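Putative alpha-L-fucosidase (Bacteroides thetaiotaomicron, PDB 4H41) is probably a TIM-barrel glycoside hydrolase, a putative alpha-L-fucosidase that may act on host glycans. Local coordinates at residues B[81-86]-B[100-105]; B[158-163]-B[191-196]; B[247-252]-B[294-299]. All blocks are in the same frame, centred on the assembly; numbering follows the deposited sequence.

Contact 1. Residues B[81-86]-B[100-105]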
loop_
_atom_site.group_PDB
_atom_site.type_symbol
_atom_site.label_atom_id
_atom_site.label_comp_id
_atom_site.label_asym_id
_atom_site.label_seq_id
_atom_site.Cartn_x
_atom_site.Cartn_y
_atom_site.Cartn_z
ATOM N N PHE B 81 -14.809 -15.021 -12.234
ATOM C CA PHE B 81 -15.202 -13.621 -12.445
ATOM C C PHE B 81 -15.246 -13.318 -13.940
ATOM O O PHE B 81 -14.414 -13.816 -14.699
ATOM C CB PHE B 81 -14.262 -12.669 -11.712
ATOM C CG PHE B 81 -14.480 -12.683 -10.226
ATOM C CD1 PHE B 81 -15.469 -11.904 -9.649
ATOM C CD2 PHE B 81 -13.782 -13.562 -9.419
ATOM C CE1 PHE B 81 -15.741 -11.987 -8.288
ATOM C CE2 PHE B 81 -13.997 -13.588 -8.037
ATOM C CZ PHE B 81 -15.038 -12.871 -7.493
HETATM N N MSE B 82 -16.236 -12.515 -14.364
HETATM C CA MSE B 82 -16.396 -12.140 -15.757
HETATM C C MSE B 82 -16.768 -10.665 -15.877
HETATM O O MSE B 82 -17.245 -10.039 -14.933
HETATM C CB MSE B 82 -17.424 -13.023 -16.464
HETATM C CG MSE B 82 -18.829 -12.845 -15.936
HETATM SE SE MSE B 82 -20.122 -14.078 -16.722
HETATM C CE MSE B 82 -19.789 -15.581 -15.664
ATOM N N THR B 83 -16.558 -10.135 -17.078
ATOM C CA THR B 83 -16.787 -8.728 -17.402
ATOM C C THR B 83 -18.074 -8.478 -18.158
ATOM O O THR B 83 -18.398 -7.322 -18.423
ATOM C CB THR B 83 -15.617 -8.208 -18.254
ATOM O OG1 THR B 83 -15.571 -8.901 -19.495
ATOM C CG2 THR B 83 -14.299 -8.286 -17.537
ATOM N N TYR B 84 -18.766 -9.527 -18.583
ATOM C CA TYR B 84 -20.012 -9.395 -19.343
ATOM C C TYR B 84 -20.895 -10.632 -19.049
ATOM O O TYR B 84 -20.356 -11.637 -18.574
ATOM C CB TYR B 84 -19.700 -9.254 -20.842
ATOM C CG TYR B 84 -19.215 -10.531 -21.491
ATOM C CD1 TYR B 84 -17.901 -10.956 -21.341
ATOM C CD2 TYR B 84 -20.073 -11.322 -22.248
ATOM C CE1 TYR B 84 -17.460 -12.152 -21.896
ATOM C CE2 TYR B 84 -19.633 -12.504 -22.839
ATOM C CZ TYR B 84 -18.304 -12.880 -22.714
ATOM O OH TYR B 84 -17.879 -14.096 -23.181
ATOM N N PRO B 85 -22.202 -10.595 -19.372
ATOM C CA PRO B 85 -23.090 -11.720 -19.022
ATOM C C PRO B 85 -22.970 -12.853 -20.028
ATOM O O PRO B 85 -23.824 -13.027 -20.888
ATOM C CB PRO B 85 -24.483 -11.081 -19.006
ATOM C CG PRO B 85 -24.390 -9.974 -19.981
ATOM C CD PRO B 85 -22.973 -9.456 -19.905
ATOM N N SER B 86 -21.872 -13.600 -19.928
ATOM C CA SER B 86 -21.552 -14.705 -20.830
ATOM C C SER B 86 -22.482 -15.893 -20.654
ATOM O O SER B 86 -22.365 -16.578 -19.646
ATOM C CB SER B 86 -20.120 -15.180 -20.570
ATOM O OG SER B 86 -19.847 -16.443 -21.157
ATOM N N ASP B 100 -22.345 -4.858 -17.237
ATOM C CA ASP B 100 -21.762 -5.356 -18.475
ATOM C C ASP B 100 -20.639 -4.374 -18.872
ATOM O O ASP B 100 -20.897 -3.337 -19.480
ATOM C CB ASP B 100 -22.814 -5.508 -19.593
ATOM C CG ASP B 100 -22.254 -6.071 -20.888
ATOM O OD1 ASP B 100 -21.000 -6.127 -21.030
ATOM O OD2 ASP B 100 -23.058 -6.424 -21.787
ATOM N N LEU B 101 -19.407 -4.675 -18.462
ATOM C CA LEU B 101 -18.254 -3.808 -18.745
ATOM C C LEU B 101 -17.891 -3.787 -20.205
ATOM O O LEU B 101 -17.383 -2.774 -20.694
ATOM C CB LEU B 101 -17.024 -4.242 -17.933
ATOM C CG LEU B 101 -17.190 -4.188 -16.422
ATOM C CD1 LEU B 101 -15.954 -4.762 -15.709
ATOM C CD2 LEU B 101 -17.430 -2.756 -15.946
ATOM N N VAL B 102 -18.105 -4.891 -20.924
ATOM C CA VAL B 102 -17.784 -4.943 -22.361
ATOM C C VAL B 102 -18.651 -3.904 -23.099
ATOM O O VAL B 102 -18.121 -3.084 -23.855
ATOM C CB VAL B 102 -17.930 -6.363 -22.933
ATOM C CG1 VAL B 102 -17.705 -6.360 -24.424
ATOM C CG2 VAL B 102 -16.917 -7.301 -22.276
ATOM N N ASP B 103 -19.957 -3.902 -22.821
ATOM C CA ASP B 103 -20.894 -2.926 -23.380
ATOM C C ASP B 103 -20.442 -1.511 -23.021
ATOM O O ASP B 103 -20.380 -0.640 -23.884
ATOM C CB ASP B 103 -22.309 -3.166 -22.835
ATOM C CG ASP B 103 -23.254 -1.998 -23.086
ATOM O OD1 ASP B 103 -23.658 -1.805 -24.247
ATOM O OD2 ASP B 103 -23.526 -1.230 -22.131
HETATM N N MSE B 104 -20.097 -1.289 -21.752
HETATM C CA MSE B 104 -19.709 0.039 -21.291
HETATM C C MSE B 104 -18.470 0.521 -21.993
HETATM O O MSE B 104 -18.466 1.647 -22.498
HETATM C CB MSE B 104 -19.463 0.054 -19.771
HETATM C CG MSE B 104 -19.254 1.445 -19.228
HETATM SE SE MSE B 104 -18.578 1.365 -17.437
HETATM C CE MSE B 104 -16.781 0.684 -17.859
ATOM N N TYR B 105 -17.416 -0.290 -22.008
ATOM C CA TYR B 105 -16.168 0.116 -22.664
ATOM C C TYR B 105 -16.338 0.325 -24.150
ATOM O O TYR B 105 -15.749 1.246 -24.692
ATOM C CB TYR B 105 -15.043 -0.893 -22.421
ATOM C CG TYR B 105 -14.579 -0.952 -20.993
ATOM C CD1 TYR B 105 -14.279 0.215 -20.283
ATOM C CD2 TYR B 105 -14.334 -2.168 -20.369
ATOM C CE1 TYR B 105 -13.775 0.160 -18.990
ATOM C CE2 TYR B 105 -13.835 -2.228 -19.070
ATOM C CZ TYR B 105 -13.556 -1.063 -18.389
ATOM O OH TYR B 105 -13.031 -1.127 -17.126
#
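Asp100 reaches Tyr84 and Pro85 through its first torsion: CG stands anti to the backbone N (chi1 -178°), which puts the carboxylate against Tyr84 CB and the Pro85 ring. Asp100 OD1 comes within 3.4 Å of Tyr84 CB, and OD2 lies 3.6 Å from Pro85 CD, the proline ring and the aspartate crossing at about a right angle. The same carboxylate caps the helix it precedes. As N-cap residue, Asp100 takes the N-H of Asp103 on OD1 at 3.0 Å, a nearly straight bond that arrives from above the carboxylate plane. OD2 turns to Tyr150 OH, so each carboxylate oxygen has a partner. The first turn of the helix is also met by a backbone carbonyl: Thr83 O accepts from Leu101 N at 2.8 Å and, weakly, from Val102 N at 3.5 Å. The loop thus supplies an acceptor to amides that lack one within the helix. Beside this polar join, Val102 CG2 fits between Thr83 and Tyr84, 3.5 Å from Thr83 OG1 and 3.7 Å from Tyr84 CB. CG of Tyr84 lies between its own N and carbonyl carbon (chi1 72°), which sets the ring beside that methyl, the two side chains pointing the same way. Thr83 OG1 itself bonds to Ser76 O, and Tyr84 OH reaches Glu145. The contact ties the loop after strand 81-82 to the N-terminus of helix 101-111, with helix 136-151 against Tyr84, Pro85 and Val102, and Met73 of barrel strand 70-73 packing on Thr83 and Val102.

Contact 2. Residues B[158-163]-B[191-196]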
loop_
_atom_site.group_PDB
_atom_site.type_symbol
_atom_site.label_atom_id
_atom_site.label_comp_id
_atom_site.label_asym_id
_atom_site.label_seq_id
_atom_site.Cartn_x
_atom_site.Cartn_y
_atom_site.Cartn_z
ATOM N N GLY B 158 -12.360 -3.324 -32.233
ATOM C CA GLY B 158 -11.290 -3.254 -33.208
ATOM C C GLY B 158 -10.153 -4.225 -33.152
ATOM O O GLY B 158 -9.229 -4.103 -33.953
ATOM N N GLY B 159 -10.183 -5.135 -32.212
ATOM C CA GLY B 159 -9.079 -6.059 -32.053
ATOM C C GLY B 159 -9.226 -7.011 -30.904
ATOM O O GLY B 159 -10.186 -6.927 -30.129
ATOM N N TRP B 160 -8.265 -7.918 -30.813
ATOM C CA TRP B 160 -8.221 -8.975 -29.818
ATOM C C TRP B 160 -6.902 -8.977 -29.090
ATOM O O TRP B 160 -5.851 -8.835 -29.711
ATOM C CB TRP B 160 -8.386 -10.331 -30.506
ATOM C CG TRP B 160 -9.606 -10.438 -31.374
ATOM C CD1 TRP B 160 -9.706 -10.119 -32.688
ATOM C CD2 TRP B 160 -10.900 -10.923 -30.975
ATOM N NE1 TRP B 160 -10.953 -10.474 -33.167
ATOM C CE2 TRP B 160 -11.718 -10.937 -32.127
ATOM C CE3 TRP B 160 -11.446 -11.361 -29.756
ATOM C CZ2 TRP B 160 -13.052 -11.367 -32.099
ATOM C CZ3 TRP B 160 -12.762 -11.841 -29.745
ATOM C CH2 TRP B 160 -13.546 -11.835 -30.908
ATOM N N TYR B 161 -6.943 -9.173 -27.788
ATOM C CA TYR B 161 -5.752 -9.292 -26.973
ATOM C C TYR B 161 -5.692 -10.738 -26.496
ATOM O O TYR B 161 -6.608 -11.204 -25.806
ATOM C CB TYR B 161 -5.748 -8.279 -25.816
ATOM C CG TYR B 161 -4.683 -8.597 -24.796
ATOM C CD1 TYR B 161 -3.336 -8.637 -25.156
ATOM C CD2 TYR B 161 -5.018 -8.942 -23.497
ATOM C CE1 TYR B 161 -2.352 -8.977 -24.233
ATOM C CE2 TYR B 161 -4.037 -9.239 -22.551
ATOM C CZ TYR B 161 -2.703 -9.298 -22.940
ATOM O OH TYR B 161 -1.717 -9.674 -22.082
ATOM N N ILE B 162 -4.649 -11.460 -26.883
ATOM C CA ILE B 162 -4.461 -12.872 -26.491
ATOM C C ILE B 162 -3.764 -12.823 -25.139
ATOM O O ILE B 162 -2.570 -12.524 -25.051
ATOM C CB ILE B 162 -3.705 -13.636 -27.602
ATOM C CG1 ILE B 162 -4.507 -13.587 -28.924
ATOM C CG2 ILE B 162 -3.439 -15.085 -27.178
ATOM C CD1 ILE B 162 -3.703 -13.871 -30.127
ATOM N N SER B 163 -4.561 -12.978 -24.077
ATOM C CA SER B 163 -4.178 -12.691 -22.700
ATOM C C SER B 163 -3.341 -13.752 -21.978
ATOM O O SER B 163 -2.920 -13.488 -20.843
ATOM C CB SER B 163 -5.438 -12.392 -21.873
ATOM O OG SER B 163 -6.337 -13.478 -21.971
ATOM N N LEU B 191 -9.474 -8.860 -37.871
ATOM C CA LEU B 191 -9.073 -7.777 -36.965
ATOM C C LEU B 191 -7.703 -8.073 -36.349
ATOM O O LEU B 191 -7.286 -9.234 -36.221
ATOM C CB LEU B 191 -10.096 -7.606 -35.845
ATOM C CG LEU B 191 -11.446 -7.057 -36.238
ATOM C CD1 LEU B 191 -12.344 -6.960 -35.020
ATOM C CD2 LEU B 191 -11.321 -5.682 -36.875
ATOM N N PRO B 192 -6.993 -7.033 -35.947
ATOM C CA PRO B 192 -5.668 -7.250 -35.355
ATOM C C PRO B 192 -5.688 -8.014 -34.053
ATOM O O PRO B 192 -6.651 -7.943 -33.289
ATOM C CB PRO B 192 -5.126 -5.835 -35.123
ATOM C CG PRO B 192 -6.243 -4.913 -35.330
ATOM C CD PRO B 192 -7.305 -5.597 -36.107
ATOM N N THR B 193 -4.607 -8.730 -33.796
ATOM C CA THR B 193 -4.385 -9.486 -32.561
ATOM C C THR B 193 -3.006 -9.141 -31.984
ATOM O O THR B 193 -2.087 -8.778 -32.719
ATOM C CB THR B 193 -4.443 -10.984 -32.866
ATOM O OG1 THR B 193 -3.436 -11.214 -33.840
ATOM C CG2 THR B 193 -5.810 -11.453 -33.403
ATOM N N PHE B 194 -2.851 -9.259 -30.697
ATOM C CA PHE B 194 -1.525 -9.066 -30.085
ATOM C C PHE B 194 -1.428 -9.829 -28.792
ATOM O O PHE B 194 -2.449 -10.247 -28.214
ATOM C CB PHE B 194 -1.164 -7.577 -29.896
ATOM C CG PHE B 194 -1.721 -6.882 -28.677
ATOM C CD1 PHE B 194 -3.043 -6.451 -28.643
ATOM C CD2 PHE B 194 -0.894 -6.553 -27.606
ATOM C CE1 PHE B 194 -3.542 -5.752 -27.530
ATOM C CE2 PHE B 194 -1.398 -5.918 -26.486
ATOM C CZ PHE B 194 -2.703 -5.465 -26.474
ATOM N N ILE B 195 -0.169 -10.044 -28.367
ATOM C CA ILE B 195 0.194 -10.657 -27.099
ATOM C C ILE B 195 1.035 -9.642 -26.292
ATOM O O ILE B 195 1.654 -8.758 -26.872
ATOM C CB ILE B 195 0.937 -12.010 -27.284
ATOM C CG1 ILE B 195 2.226 -11.878 -28.122
ATOM C CG2 ILE B 195 0.009 -13.077 -27.828
ATOM C CD1 ILE B 195 3.134 -13.066 -28.018
ATOM N N SER B 196 1.079 -9.796 -24.985
ATOM C CA SER B 196 1.898 -8.961 -24.103
ATOM C C SER B 196 2.648 -9.856 -23.099
ATOM O O SER B 196 2.306 -9.958 -21.916
ATOM C CB SER B 196 1.081 -7.879 -23.398
ATOM O OG SER B 196 1.973 -7.005 -22.714
HETATM O O HOH W 1 -0.445 -11.736 -23.566
#
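Trp160 and Pro192 begin a ladder of three backbone hydrogen bonds between two parallel strands: Trp160 N to Pro192 O at 3.0 Å, Phe194 N to Trp160 O at 3.2 Å, and Ile162 N to Phe194 O at 2.8 Å. Trp160 thus bonds through N and O to the two neighbours of Thr193, and Ile162 N returns to Phe194 O; the strand axes diverge by 24°. Thr193 CA, 3.3 Å from Trp160 O, adds a weaker CH contact to that carbonyl. Among the aromatic groups, Tyr161 and Phe194 share one face of the sheet. CG of Phe194 lies between its backbone N and carbonyl carbon (chi1 82°), a rotation that carries the ring toward strand 157-162. There Tyr161 CD1 sits over its face, offset toward the rim and 3.5 Å from CZ, the planes inclined at 42°. Trp160, Ile162, Thr193 and Ile195 occupy the other face: Ile162 CB meets Ile195 CG2, and Ile162 CD1 reaches Thr193 CB, while Thr193 OG1 bonds to Val236 O. At the strand's start Leu191 CB packs beside the Trp160 indole, whose NE1 bonds to Ser188. A water is gripped by Tyr161 OH at 2.8 Å, Ile162 O at 2.7 Å and Ser196 N; Tyr161 OH also bonds an unidentified molecule, probably from the crystallisation liquor. These are the fourth and fifth barrel strands, joined by helix 173-187 in a beta-alpha-beta crossover. That helix packs on Trp160, Ile162 and Thr193, while strands 115-119 and 239-243 continue the sheet beyond the pair.

Contact 3. Residues B[247-252]-B[294-299]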
loop_
_atom_site.group_PDB
_atom_site.type_symbol
_atom_site.label_atom_id
_atom_site.label_comp_id
_atom_site.label_asym_id
_atom_site.label_seq_id
_atom_site.Cartn_x
_atom_site.Cartn_y
_atom_site.Cartn_z
ATOM N N ILE B 247 13.356 -6.183 -16.510
ATOM C CA ILE B 247 14.786 -6.035 -16.771
ATOM C C ILE B 247 15.237 -4.715 -16.145
ATOM O O ILE B 247 14.424 -3.817 -15.919
ATOM C CB ILE B 247 15.133 -6.116 -18.283
ATOM C CG1 ILE B 247 14.383 -5.086 -19.112
ATOM C CG2 ILE B 247 14.900 -7.542 -18.806
ATOM C CD1 ILE B 247 14.849 -5.023 -20.579
ATOM N N ASP B 248 16.531 -4.576 -15.958
ATOM C CA ASP B 248 17.092 -3.331 -15.414
ATOM C C ASP B 248 17.119 -2.253 -16.494
ATOM O O ASP B 248 17.099 -2.549 -17.703
ATOM C CB ASP B 248 18.467 -3.580 -14.829
ATOM C CG ASP B 248 18.854 -2.692 -13.650
ATOM O OD1 ASP B 248 18.153 -1.662 -13.414
ATOM O OD2 ASP B 248 19.809 -3.061 -12.923
ATOM N N TYR B 249 17.186 -1.002 -16.070
ATOM C CA TYR B 249 17.102 0.144 -16.998
ATOM C C TYR B 249 18.320 0.254 -17.919
ATOM O O TYR B 249 18.188 0.816 -18.989
ATOM C CB TYR B 249 16.851 1.480 -16.264
ATOM C CG TYR B 249 15.664 1.376 -15.336
ATOM C CD1 TYR B 249 14.368 1.429 -15.826
ATOM C CD2 TYR B 249 15.836 1.105 -13.987
ATOM C CE1 TYR B 249 13.267 1.213 -14.991
ATOM C CE2 TYR B 249 14.744 0.927 -13.139
ATOM C CZ TYR B 249 13.462 0.970 -13.650
ATOM O OH TYR B 249 12.377 0.714 -12.838
ATOM N N ASP B 250 19.437 -0.341 -17.553
ATOM C CA ASP B 250 20.623 -0.346 -18.414
ATOM C C ASP B 250 20.620 -1.605 -19.354
ATOM O O ASP B 250 21.565 -1.799 -20.118
ATOM C CB ASP B 250 21.905 -0.282 -17.586
ATOM C CG ASP B 250 22.075 -1.361 -16.555
ATOM O OD1 ASP B 250 21.230 -2.269 -16.504
ATOM O OD2 ASP B 250 23.041 -1.272 -15.757
ATOM N N GLU B 251 19.555 -2.429 -19.319
ATOM C CA GLU B 251 19.403 -3.594 -20.203
ATOM C C GLU B 251 18.367 -3.352 -21.295
ATOM O O GLU B 251 18.164 -4.219 -22.139
ATOM C CB GLU B 251 18.977 -4.823 -19.378
ATOM C CG GLU B 251 20.012 -5.185 -18.346
ATOM C CD GLU B 251 19.643 -6.339 -17.434
ATOM O OE1 GLU B 251 18.470 -6.444 -16.997
ATOM O OE2 GLU B 251 20.580 -7.080 -17.068
ATOM N N LEU B 252 17.731 -2.169 -21.308
ATOM C CA LEU B 252 16.645 -1.859 -22.248
ATOM C C LEU B 252 17.121 -1.895 -23.681
ATOM O O LEU B 252 16.477 -2.523 -24.527
ATOM C CB LEU B 252 16.064 -0.471 -21.944
ATOM C CG LEU B 252 15.300 -0.331 -20.592
ATOM C CD1 LEU B 252 15.071 1.115 -20.279
ATOM C CD2 LEU B 252 14.004 -1.042 -20.637
ATOM N N ARG B 294 10.165 7.493 -18.346
ATOM C CA ARG B 294 10.789 8.302 -19.418
ATOM C C ARG B 294 11.915 7.485 -20.050
ATOM O O ARG B 294 12.038 7.444 -21.244
ATOM C CB ARG B 294 11.327 9.640 -18.860
ATOM C CG ARG B 294 11.957 10.448 -19.906
ATOM C CD ARG B 294 12.598 11.715 -19.430
ATOM N NE ARG B 294 13.457 11.554 -18.279
ATOM C CZ ARG B 294 14.720 11.137 -18.277
ATOM N NH1 ARG B 294 15.333 10.837 -19.412
ATOM N NH2 ARG B 294 15.395 11.075 -17.146
HETATM N N MSE B 295 12.777 6.905 -19.238
HETATM C CA MSE B 295 13.908 6.129 -19.785
HETATM C C MSE B 295 13.422 4.932 -20.625
HETATM O O MSE B 295 14.026 4.629 -21.653
HETATM C CB MSE B 295 14.811 5.668 -18.652
HETATM C CG MSE B 295 15.624 6.781 -18.072
HETATM SE SE MSE B 295 16.817 5.982 -16.681
HETATM C CE MSE B 295 15.735 4.812 -15.654
ATOM N N LYS B 296 12.318 4.288 -20.239
ATOM C CA LYS B 296 11.776 3.148 -20.977
ATOM C C LYS B 296 11.187 3.595 -22.286
ATOM O O LYS B 296 11.408 2.917 -23.295
ATOM C CB LYS B 296 10.745 2.388 -20.117
ATOM C CG LYS B 296 11.412 1.749 -18.915
ATOM C CD LYS B 296 10.522 0.853 -18.070
ATOM C CE LYS B 296 9.229 1.469 -17.631
ATOM N NZ LYS B 296 8.389 0.494 -16.884
ATOM N N LEU B 297 10.507 4.747 -22.323
ATOM C CA LEU B 297 9.932 5.257 -23.567
ATOM C C LEU B 297 11.037 5.775 -24.498
ATOM O O LEU B 297 10.917 5.677 -25.723
ATOM C CB LEU B 297 8.892 6.353 -23.277
ATOM C CG LEU B 297 7.643 5.881 -22.478
ATOM C CD1 LEU B 297 6.727 7.072 -22.222
ATOM C CD2 LEU B 297 6.866 4.800 -23.208
ATOM N N GLU B 298 12.113 6.336 -23.897
ATOM C CA GLU B 298 13.262 6.805 -24.670
ATOM C C GLU B 298 13.953 5.613 -25.361
ATOM O O GLU B 298 14.347 5.717 -26.509
ATOM C CB GLU B 298 14.256 7.588 -23.807
ATOM C CG GLU B 298 13.717 8.954 -23.444
ATOM C CD GLU B 298 14.560 9.766 -22.483
ATOM O OE1 GLU B 298 15.589 9.247 -21.986
ATOM O OE2 GLU B 298 14.168 10.924 -22.202
ATOM N N ALA B 299 14.122 4.505 -24.660
ATOM C CA ALA B 299 14.722 3.304 -25.242
ATOM C C ALA B 299 13.846 2.747 -26.377
ATOM O O ALA B 299 14.372 2.312 -27.404
ATOM C CB ALA B 299 14.920 2.265 -24.170
HETATM O O HOH W 2 9.838 -0.486 -14.521
#
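Lys296 and Tyr249 share a water, which donates to Tyr249 OH at 3.3 Å and accepts from Lys296 NZ at 2.9 Å. The ammonium is gripped further by Asp244, in a salt bridge, and by the carbonyl of Glu275; Tyr249 OH in turn bonds to Asp280. The two polar ends are therefore linked through the water beside an otherwise apolar contact. Next to it, the methyl of selenomethionine Met295 does the touching: CE lies 3.5 Å from Tyr249 CG, near the CB end of the ring, the two side chains crossing at about a right angle. A bend at its third torsion (chi3 -45°) turns that methyl to the tyrosine. Lys296 comes to the same ring with its chain, CD standing at the edge, near the plane, 4.1 Å from Tyr249 CE1. Leu252 fills the rest of the interface, where its CB meets Ala299 CB at 3.7 Å and its CD1 lies 3.9 Å from Lys296 CA. The small alanine lets the backbones come to 6.3 Å between the CA atoms of Leu252 and Ala299. The loop holds its own shape, since Asp248 N donates to Glu251 OE1 at 2.9 Å and Tyr249 N to Asp248 OD1. Phe81 of the third subunit packs on Met295, and Tyr95 of that subunit on Tyr249. With no direct hydrogen bond between 247-252 and 294-299, their joining rests on van der Waals contact and one water bridge, while the buried lysine charge is probably balanced by Asp244.

Contact 2 lies in the barrel wall itself, its centre about 10 Å from the centre of the chain, whereas contacts 1 and 3 lie farther out, about 18 and 17 Å from it and on opposite sides. No two contacts share a segment or touch; contacts 1 and 2 nevertheless both pack on helix 136-151. Their chemistry follows their place: the barrel strands are laced by repeated backbone bonds, the 81-86/100-105 pair is joined by one loop carbonyl at the start of a helix, with side-chain packing, and the 247-252/294-299 pair by apolar side chains with a water. The two outer contacts also face other subunits, Phe81 of one copy meeting Met295 of another.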